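Local coordinates for porin (Rhodobacter capsulatus, PDB 3POR), which forms trimeric outer-membrane channels that let small hydrophilic solutes of up to about 0.6 kDa diffuse passively across, at residues S276-I281 / G296-F301. Sequence-based numbering, arbitrary orientation.
Sequences SIVGGI and GVKFKF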
# COMPACT_ATOMS: atom_id res chain seq x y z
N SER A 276 1.39 -2.02 -26.79
CA SER A 276 0.51 -2.03 -27.96
C SER A 276 -0.26 -0.73 -27.90
O SER A 276 -0.30 -0.16 -26.80
CB SER A 276 -0.47 -3.11 -27.92
OG SER A 276 -0.81 -3.13 -26.57
N ILE A 277 -0.77 -0.24 -29.01
CA ILE A 277 -1.55 0.96 -29.05
C ILE A 277 -2.96 0.47 -29.10
O ILE A 277 -3.28 -0.42 -29.89
CB ILE A 277 -1.22 1.71 -30.29
CG1 ILE A 277 0.23 2.04 -30.21
CG2 ILE A 277 -1.93 3.03 -30.35
CD1 ILE A 277 0.70 2.19 -31.65
N VAL A 278 -3.83 1.00 -28.26
CA VAL A 278 -5.16 0.44 -28.12
C VAL A 278 -6.03 1.64 -28.13
O VAL A 278 -5.66 2.68 -27.57
CB VAL A 278 -5.30 -0.27 -26.77
CG1 VAL A 278 -6.53 -1.18 -26.75
CG2 VAL A 278 -4.09 -1.14 -26.51
N GLY A 279 -7.22 1.57 -28.66
CA GLY A 279 -8.12 2.71 -28.65
C GLY A 279 -9.52 2.21 -28.81
O GLY A 279 -9.60 1.06 -29.21
N GLY A 280 -10.64 2.86 -28.55
CA GLY A 280 -11.91 2.20 -28.55
C GLY A 280 -12.99 3.23 -28.38
O GLY A 280 -12.74 4.41 -28.13
N ILE A 281 -14.22 2.73 -28.48
CA ILE A 281 -15.40 3.56 -28.48
C ILE A 281 -16.59 2.77 -27.92
O ILE A 281 -16.79 1.63 -28.35
CB ILE A 281 -15.52 3.99 -29.94
CG1 ILE A 281 -15.86 5.39 -29.84
CG2 ILE A 281 -16.54 3.26 -30.82
CD1 ILE A 281 -14.69 5.98 -30.62
N GLY A 296 -4.48 5.27 -26.41
CA GLY A 296 -3.25 5.32 -25.67
C GLY A 296 -2.50 4.03 -25.82
O GLY A 296 -2.79 3.19 -26.68
N VAL A 297 -1.50 3.88 -24.99
CA VAL A 297 -0.65 2.72 -25.09
C VAL A 297 -0.81 1.90 -23.84
O VAL A 297 -1.07 2.47 -22.80
CB VAL A 297 0.81 3.14 -25.25
CG1 VAL A 297 1.02 3.70 -26.61
CG2 VAL A 297 1.16 4.27 -24.34
N LYS A 298 -0.62 0.60 -23.86
CA LYS A 298 -0.85 -0.27 -22.74
C LYS A 298 0.47 -1.08 -22.69
O LYS A 298 1.06 -1.30 -23.75
CB LYS A 298 -2.09 -0.95 -23.23
CG LYS A 298 -3.04 -1.49 -22.21
CD LYS A 298 -4.25 -1.96 -22.91
CE LYS A 298 -4.80 -3.23 -22.20
NZ LYS A 298 -6.05 -3.73 -22.78
N PHE A 299 1.06 -1.51 -21.55
CA PHE A 299 2.42 -2.02 -21.38
C PHE A 299 2.32 -3.12 -20.41
O PHE A 299 1.57 -2.98 -19.48
CB PHE A 299 3.29 -1.07 -20.72
CG PHE A 299 3.58 0.23 -21.45
CD1 PHE A 299 3.67 0.29 -22.81
CD2 PHE A 299 3.78 1.39 -20.70
CE1 PHE A 299 3.96 1.51 -23.39
CE2 PHE A 299 4.06 2.60 -21.29
CZ PHE A 299 4.15 2.66 -22.65
N LYS A 300 3.00 -4.24 -20.53
CA LYS A 300 2.89 -5.38 -19.62
C LYS A 300 4.34 -5.59 -19.18
O LYS A 300 5.19 -5.47 -20.08
CB LYS A 300 2.39 -6.54 -20.41
CG LYS A 300 0.94 -7.00 -20.29
CD LYS A 300 0.57 -7.37 -18.80
CE LYS A 300 1.51 -8.28 -17.88
NZ LYS A 300 1.23 -8.17 -16.43
N PHE A 301 4.75 -5.80 -17.93
CA PHE A 301 6.13 -5.94 -17.56
C PHE A 301 6.23 -7.21 -16.72
O PHE A 301 5.22 -7.86 -16.40
CB PHE A 301 6.62 -4.84 -16.72
CG PHE A 301 6.29 -3.47 -17.23
CD1 PHE A 301 7.12 -2.84 -18.11
CD2 PHE A 301 5.14 -2.83 -16.80
CE1 PHE A 301 6.79 -1.59 -18.54
CE2 PHE A 301 4.81 -1.57 -17.25
CZ PHE A 301 5.64 -0.94 -18.13
OXT PHE A 301 7.33 -7.62 -16.37
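The carbonyl O of Gly-296 takes the amide N of Val-278 at 2.9 Å, while Gly-296 N returns a 3.1 Å bond to Val-278 O. This reciprocal pair belongs to the antiparallel hairpin of strands 275-284 and 292-300, the last two of the 16-stranded porin barrel. One hydrogen-bonded pair farther on, Ser-276 and Lys-298 repeat the exchange, and the Lys-298 N to Ser-276 O bond is 3.1 Å long. Between them lies the non-hydrogen-bonded pair Ile-277 and Val-297, whose CA atoms come within 4.4 Å; here Val-297 CA makes a bent CA-H...O contact with Ser-276 O, and Ile-277 CA one with Gly-296 O.

Ile-277 and Val-297 share one face of the sheet, their branched side chains suiting an extended backbone, and touch through CG1 on each side at 4.0 Å. Val-297 also packs on Met-10 of strand 2-14, which closes the barrel, and farther along the same face Phe-299 stacks its ring on Phe-41 of a second subunit, so this end of the strand reaches the trimer interface.

Ser-276, Val-278 and Lys-298 occupy the other face, which probably looks to the channel, consistent with a polar serine and a charged lysine. Gly-296, opposite Val-278, adds no side chain there, and the valine meets the lysine diagonally instead. Lys-298 swings CG to the far side of its CA-CB bond from the backbone N (chi1 -153°); its aliphatic chain runs obliquely across the valine and carries NZ onward to a weak, long ion pair with Glu-88. Val-278 CG2 rests against this chain at two points, 3.8 Å from Lys-298 CB and 3.7 Å from Lys-298 CD.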